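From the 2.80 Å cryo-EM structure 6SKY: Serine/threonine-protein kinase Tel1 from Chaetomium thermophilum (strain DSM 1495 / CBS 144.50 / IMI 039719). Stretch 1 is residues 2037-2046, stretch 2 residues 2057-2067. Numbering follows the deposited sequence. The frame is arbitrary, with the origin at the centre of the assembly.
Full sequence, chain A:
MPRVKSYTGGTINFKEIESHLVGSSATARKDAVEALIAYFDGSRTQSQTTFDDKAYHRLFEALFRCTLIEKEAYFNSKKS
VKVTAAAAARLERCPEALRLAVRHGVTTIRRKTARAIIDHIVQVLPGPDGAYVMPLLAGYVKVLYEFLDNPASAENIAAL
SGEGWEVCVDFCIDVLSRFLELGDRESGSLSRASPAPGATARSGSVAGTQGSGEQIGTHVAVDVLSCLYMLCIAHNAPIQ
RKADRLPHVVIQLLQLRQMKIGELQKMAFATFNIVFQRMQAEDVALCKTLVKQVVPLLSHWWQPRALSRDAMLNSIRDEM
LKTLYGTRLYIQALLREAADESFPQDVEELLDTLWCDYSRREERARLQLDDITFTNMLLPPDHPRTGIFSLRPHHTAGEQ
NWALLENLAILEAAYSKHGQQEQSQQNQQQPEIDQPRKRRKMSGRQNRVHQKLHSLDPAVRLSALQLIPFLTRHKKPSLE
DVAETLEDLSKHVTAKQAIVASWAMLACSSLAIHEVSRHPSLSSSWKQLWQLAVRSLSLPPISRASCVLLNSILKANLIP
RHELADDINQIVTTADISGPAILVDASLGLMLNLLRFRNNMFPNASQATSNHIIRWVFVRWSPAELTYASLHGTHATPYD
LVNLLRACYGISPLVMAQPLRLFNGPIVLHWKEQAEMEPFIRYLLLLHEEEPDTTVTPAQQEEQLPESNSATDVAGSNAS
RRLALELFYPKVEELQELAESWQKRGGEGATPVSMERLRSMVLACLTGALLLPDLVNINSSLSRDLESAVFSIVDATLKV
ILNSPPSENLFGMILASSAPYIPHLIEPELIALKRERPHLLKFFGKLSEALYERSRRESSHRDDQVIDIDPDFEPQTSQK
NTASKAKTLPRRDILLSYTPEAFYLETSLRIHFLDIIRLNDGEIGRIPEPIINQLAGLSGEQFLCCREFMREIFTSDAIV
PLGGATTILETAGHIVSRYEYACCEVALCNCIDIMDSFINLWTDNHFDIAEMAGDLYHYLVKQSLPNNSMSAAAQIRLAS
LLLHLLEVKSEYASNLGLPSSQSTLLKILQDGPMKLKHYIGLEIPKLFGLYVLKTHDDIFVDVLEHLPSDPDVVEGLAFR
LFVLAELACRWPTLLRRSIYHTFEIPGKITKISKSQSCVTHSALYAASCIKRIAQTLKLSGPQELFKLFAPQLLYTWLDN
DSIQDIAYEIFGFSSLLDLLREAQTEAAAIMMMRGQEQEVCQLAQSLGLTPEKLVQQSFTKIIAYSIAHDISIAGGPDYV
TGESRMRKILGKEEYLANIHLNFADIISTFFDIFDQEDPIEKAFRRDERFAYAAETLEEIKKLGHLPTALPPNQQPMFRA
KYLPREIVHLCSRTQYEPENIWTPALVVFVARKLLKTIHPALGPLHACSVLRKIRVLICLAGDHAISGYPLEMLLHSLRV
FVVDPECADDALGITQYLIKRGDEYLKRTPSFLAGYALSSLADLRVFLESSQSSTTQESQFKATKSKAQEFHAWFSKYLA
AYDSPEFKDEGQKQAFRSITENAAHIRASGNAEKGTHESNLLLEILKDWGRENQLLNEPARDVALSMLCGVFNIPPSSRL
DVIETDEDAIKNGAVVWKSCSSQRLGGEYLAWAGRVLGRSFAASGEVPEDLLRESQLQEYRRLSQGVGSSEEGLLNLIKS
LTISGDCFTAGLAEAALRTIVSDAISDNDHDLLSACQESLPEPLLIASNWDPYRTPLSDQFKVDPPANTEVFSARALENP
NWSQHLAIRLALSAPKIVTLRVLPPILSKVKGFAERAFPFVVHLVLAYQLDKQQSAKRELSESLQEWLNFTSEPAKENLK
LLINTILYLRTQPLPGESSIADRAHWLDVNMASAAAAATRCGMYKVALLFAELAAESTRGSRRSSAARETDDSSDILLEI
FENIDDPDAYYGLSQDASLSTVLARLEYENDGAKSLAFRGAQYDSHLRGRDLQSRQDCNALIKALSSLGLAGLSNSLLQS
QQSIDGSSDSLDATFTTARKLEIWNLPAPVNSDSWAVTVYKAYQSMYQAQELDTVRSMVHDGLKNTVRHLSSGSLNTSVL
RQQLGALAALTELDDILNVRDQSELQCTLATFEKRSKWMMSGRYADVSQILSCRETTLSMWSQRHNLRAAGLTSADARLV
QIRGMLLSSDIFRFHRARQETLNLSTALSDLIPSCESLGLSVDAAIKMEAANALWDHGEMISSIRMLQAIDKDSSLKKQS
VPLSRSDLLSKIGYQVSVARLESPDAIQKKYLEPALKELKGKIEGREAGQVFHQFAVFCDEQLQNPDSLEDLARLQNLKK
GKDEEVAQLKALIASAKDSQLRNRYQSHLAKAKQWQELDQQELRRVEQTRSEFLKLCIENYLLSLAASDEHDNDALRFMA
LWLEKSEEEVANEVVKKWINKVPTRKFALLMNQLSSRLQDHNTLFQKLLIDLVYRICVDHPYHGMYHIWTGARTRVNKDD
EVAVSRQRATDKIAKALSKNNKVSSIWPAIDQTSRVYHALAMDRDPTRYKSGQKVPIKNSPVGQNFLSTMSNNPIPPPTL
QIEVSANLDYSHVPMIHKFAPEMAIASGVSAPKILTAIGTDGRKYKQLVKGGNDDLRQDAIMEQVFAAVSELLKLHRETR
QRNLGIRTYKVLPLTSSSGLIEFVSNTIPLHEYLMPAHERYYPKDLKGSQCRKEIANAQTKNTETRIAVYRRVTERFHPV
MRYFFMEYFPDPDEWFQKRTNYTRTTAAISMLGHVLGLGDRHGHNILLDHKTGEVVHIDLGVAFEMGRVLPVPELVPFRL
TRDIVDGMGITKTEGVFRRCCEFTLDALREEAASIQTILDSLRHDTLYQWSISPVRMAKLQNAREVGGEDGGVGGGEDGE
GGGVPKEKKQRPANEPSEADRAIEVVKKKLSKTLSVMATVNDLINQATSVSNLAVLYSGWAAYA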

# COMPACT_ATOMS: atom_id res chain seq x y z
N VAL A 2037 6.02 -22.15 -28.96
CA VAL A 2037 6.69 -22.45 -30.22
C VAL A 2037 5.69 -22.53 -31.36
O VAL A 2037 5.96 -22.04 -32.46
N THR A 2038 4.53 -23.13 -31.12
CA THR A 2038 3.49 -23.22 -32.14
C THR A 2038 3.03 -21.84 -32.58
O THR A 2038 2.99 -21.52 -33.78
N VAL A 2039 2.67 -21.00 -31.61
CA VAL A 2039 2.20 -19.66 -31.92
C VAL A 2039 3.30 -18.84 -32.58
O VAL A 2039 3.06 -18.09 -33.54
N TYR A 2040 4.54 -19.01 -32.12
CA TYR A 2040 5.66 -18.30 -32.71
C TYR A 2040 5.87 -18.69 -34.16
O TYR A 2040 6.15 -17.83 -34.99
N LYS A 2041 5.78 -19.98 -34.47
CA LYS A 2041 5.98 -20.40 -35.85
C LYS A 2041 4.90 -19.84 -36.76
O LYS A 2041 5.18 -19.44 -37.88
N ALA A 2042 3.66 -19.78 -36.27
CA ALA A 2042 2.61 -19.16 -37.07
C ALA A 2042 2.91 -17.69 -37.36
O ALA A 2042 2.80 -17.23 -38.50
N TYR A 2043 3.30 -16.92 -36.34
CA TYR A 2043 3.55 -15.50 -36.58
C TYR A 2043 4.81 -15.27 -37.40
O TYR A 2043 4.87 -14.33 -38.20
N GLN A 2044 5.84 -16.10 -37.21
CA GLN A 2044 7.04 -16.01 -38.02
C GLN A 2044 6.71 -16.26 -39.49
O GLN A 2044 7.13 -15.50 -40.37
N SER A 2045 5.98 -17.33 -39.77
CA SER A 2045 5.53 -17.57 -41.13
C SER A 2045 4.74 -16.40 -41.67
O SER A 2045 4.81 -16.09 -42.86
N MET A 2046 3.96 -15.74 -40.82
CA MET A 2046 3.25 -14.55 -41.26
C MET A 2046 4.21 -13.43 -41.62
O MET A 2046 3.91 -12.61 -42.50
N SER A 2057 -1.44 -22.44 -44.35
CA SER A 2057 -0.91 -23.78 -44.15
C SER A 2057 -0.20 -23.89 -42.81
O SER A 2057 -0.32 -24.91 -42.12
N MET A 2058 0.55 -22.86 -42.42
CA MET A 2058 1.25 -22.92 -41.15
C MET A 2058 0.28 -22.88 -39.97
O MET A 2058 0.46 -23.59 -38.98
N VAL A 2059 -0.77 -22.06 -40.08
CA VAL A 2059 -1.79 -22.02 -39.03
C VAL A 2059 -2.48 -23.36 -38.89
O VAL A 2059 -2.72 -23.84 -37.77
N HIS A 2060 -2.81 -24.00 -40.01
CA HIS A 2060 -3.50 -25.29 -39.96
C HIS A 2060 -2.61 -26.38 -39.40
O HIS A 2060 -3.07 -27.25 -38.65
N ASP A 2061 -1.32 -26.36 -39.74
CA ASP A 2061 -0.40 -27.30 -39.12
C ASP A 2061 -0.31 -27.08 -37.62
O ASP A 2061 -0.22 -28.04 -36.85
N GLY A 2062 -0.36 -25.82 -37.19
CA GLY A 2062 -0.34 -25.54 -35.76
C GLY A 2062 -1.56 -26.09 -35.05
O GLY A 2062 -1.45 -26.69 -33.98
N LEU A 2063 -2.74 -25.87 -35.63
CA LEU A 2063 -3.97 -26.40 -35.03
C LEU A 2063 -3.94 -27.91 -34.94
O LEU A 2063 -4.31 -28.49 -33.91
N LYS A 2064 -3.50 -28.57 -36.01
CA LYS A 2064 -3.43 -30.02 -36.03
C LYS A 2064 -2.48 -30.55 -34.96
O LYS A 2064 -2.82 -31.49 -34.22
N ASN A 2065 -1.29 -29.97 -34.85
CA ASN A 2065 -0.33 -30.43 -33.86
C ASN A 2065 -0.83 -30.18 -32.44
O ASN A 2065 -0.61 -31.01 -31.55
N THR A 2066 -1.49 -29.05 -32.21
CA THR A 2066 -2.00 -28.77 -30.87
C THR A 2066 -3.07 -29.77 -30.47
O THR A 2066 -3.10 -30.23 -29.33
N VAL A 2067 -3.96 -30.13 -31.39
CA VAL A 2067 -4.98 -31.12 -31.06
C VAL A 2067 -4.34 -32.48 -30.81
O VAL A 2067 -4.73 -33.21 -29.89

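The two stretches are segments of α-helices that run almost antiparallel, with an angle of 173° between their N-to-C directions and a closest axial approach of 8.9 Å. Their contact is modest, burying 288 Å² summed over both sides, and no hydrogen bond crosses it. The helices are held together here by van der Waals packing, centred on Met 2058 of the second helix and Thr 2038 of the first, with Ala 2042, one turn after Thr 2038, touching both Met 2058 and Val 2059.

Met 2058 covers the most surface. Its CA-to-CB bond points toward the first helix, and in its chi1 t, chi2 p, chi3 p conformation the thioether chain runs across the first helix rather than along it. Three residues of the first stretch receive it. Its CG lies 3.7 Å from the backbone O of Lys 2041 and 3.9 Å from CA of Ala 2042, so the methylene rests directly on the helical backbone. Nearer the root of the side chain, CB of Met 2058 is 3.6 Å from OG of Ser 2045, a close contact with a carbon that offers no polar partner to the hydroxyl. Ser 2045 points toward the second helix with chi1 t. The sulfur makes a looser contact, with SD of Met 2058 4.5 Å from CB of Lys 2041. Although the CA-to-CB bond of Lys 2041 also points toward the second helix, its m, t, m, m chain contributes little to this packing, and its NZ is hydrogen-bonded elsewhere in the structure.

Thr 2038 anchors the other end of the contact. It points toward the second helix in the m rotamer and presents its methyl group: CG2 of Thr 2038 sits 3.9 Å from CA of Gly 2062 and 3.9 Å from OG1 of Thr 2066. The absence of a side chain at Gly 2062 matters to this fit. A CB modelled there would point toward the first helix and come within 3.3 Å of Thr 2038 CG2, a tight approach; with glycine, the methyl instead lies against the bare backbone, and the CA atoms of Thr 2038 and Gly 2062 are 5.8 Å apart. The OG1 of Thr 2038 is hydrogen-bonded elsewhere in the structure. Thr 2066, also m and directed toward the first helix, turns its hydroxyl back to its own backbone, donating from OG1 to the O of Gly 2062 at 2.9 Å.

Ala 2042, already touched by Met 2058, lies where the backbones come close, its CA 5.6 Å from CA of Val 2059. Both side chains leave their helices sideways, and CB of Ala 2042 meets CG2 of Val 2059, a t rotamer, at 4.4 Å in an apolar contact.

Asn 2065 points toward the first helix in the m rotamer but makes no close contact with it. Its ND2 instead forms a weak hydrogen bond with OD1 of Asp 2061 at 2.6 Å, one turn earlier in the same helix. By contrast, Val 2039, Tyr 2043 and Leu 2063 point away from the opposing stretch and take no part in the packing.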

# COMPACT_ATOMS: atom_id res chain seq x y z
CB VAL A 2037 7.50 -23.74 -30.08
CG1 VAL A 2037 8.25 -24.02 -31.33
CG2 VAL A 2037 8.45 -23.63 -28.92
CB THR A 2038 2.31 -24.00 -31.58
OG1 THR A 2038 2.72 -25.34 -31.30
CG2 THR A 2038 1.17 -24.03 -32.55
CB VAL A 2039 1.68 -19.01 -30.62
CG1 VAL A 2039 1.75 -17.54 -30.69
CG2 VAL A 2039 0.26 -19.45 -30.39
CB TYR A 2040 6.93 -18.58 -31.91
CG TYR A 2040 8.12 -17.84 -32.43
CD1 TYR A 2040 8.24 -16.49 -32.22
CD2 TYR A 2040 9.12 -18.49 -33.13
CE1 TYR A 2040 9.31 -15.80 -32.69
CE2 TYR A 2040 10.19 -17.80 -33.60
CZ TYR A 2040 10.28 -16.46 -33.38
OH TYR A 2040 11.35 -15.76 -33.84
CB LYS A 2041 6.01 -21.92 -35.94
CG LYS A 2041 7.22 -22.52 -35.29
CD LYS A 2041 7.62 -23.80 -35.96
CE LYS A 2041 6.62 -24.89 -35.72
NZ LYS A 2041 6.84 -25.53 -34.40
CB ALA A 2042 1.26 -19.30 -36.37
CB TYR A 2043 3.64 -14.73 -35.27
CG TYR A 2043 2.32 -14.60 -34.59
CD1 TYR A 2043 1.27 -13.95 -35.20
CD2 TYR A 2043 2.11 -15.13 -33.34
CE1 TYR A 2043 0.07 -13.84 -34.59
CE2 TYR A 2043 0.90 -15.02 -32.72
CZ TYR A 2043 -0.11 -14.38 -33.35
OH TYR A 2043 -1.32 -14.28 -32.72
CB GLN A 2044 8.06 -17.01 -37.52
CG GLN A 2044 9.32 -17.06 -38.32
CD GLN A 2044 10.31 -18.02 -37.74
OE1 GLN A 2044 10.00 -19.17 -37.50
NE2 GLN A 2044 11.51 -17.54 -37.50
CB SER A 2045 4.69 -18.83 -41.20
OG SER A 2045 3.93 -18.83 -42.38
CB MET A 2046 2.29 -14.09 -40.17
CG MET A 2046 1.30 -13.05 -40.60
SD MET A 2046 0.28 -12.53 -39.22
CE MET A 2046 -0.77 -11.35 -40.04
CB SER A 2057 0.02 -24.14 -45.29
OG SER A 2057 -0.64 -24.01 -46.53
CB MET A 2058 2.25 -21.78 -41.05
CG MET A 2058 3.11 -21.84 -39.83
SD MET A 2058 4.29 -23.19 -39.85
CE MET A 2058 5.31 -22.68 -41.22
CB VAL A 2059 -2.79 -20.89 -39.32
CG1 VAL A 2059 -3.95 -20.96 -38.38
CG2 VAL A 2059 -2.12 -19.55 -39.21
CB HIS A 2060 -4.01 -25.66 -41.34
CG HIS A 2060 -5.15 -24.81 -41.80
ND1 HIS A 2060 -5.88 -24.01 -40.94
CD2 HIS A 2060 -5.70 -24.63 -43.02
CE1 HIS A 2060 -6.81 -23.38 -41.62
NE2 HIS A 2060 -6.73 -23.74 -42.89
CB ASP A 2061 0.98 -27.18 -39.77
CG ASP A 2061 1.89 -28.34 -39.42
OD1 ASP A 2061 1.47 -29.23 -38.66
OD2 ASP A 2061 3.03 -28.37 -39.93
CB LEU A 2063 -5.18 -25.94 -35.85
CG LEU A 2063 -5.52 -24.46 -35.86
CD1 LEU A 2063 -6.54 -24.17 -36.91
CD2 LEU A 2063 -6.03 -24.03 -34.52
CB LYS A 2064 -2.98 -30.46 -37.41
CG LYS A 2064 -2.95 -31.93 -37.68
CD LYS A 2064 -2.24 -32.14 -38.99
CE LYS A 2064 -2.70 -31.13 -40.02
NZ LYS A 2064 -1.65 -30.81 -41.02
CB ASN A 2065 1.01 -29.75 -34.08
CG ASN A 2065 1.58 -30.04 -35.45
OD1 ASN A 2065 1.57 -31.18 -35.90
ND2 ASN A 2065 2.08 -29.01 -36.11
CB THR A 2066 -2.55 -27.35 -30.80
OG1 THR A 2066 -1.51 -26.43 -31.11
CG2 THR A 2066 -3.04 -27.07 -29.42
CB VAL A 2067 -6.05 -31.19 -32.15
CG1 VAL A 2067 -6.99 -32.34 -31.89
CG2 VAL A 2067 -6.82 -29.93 -32.16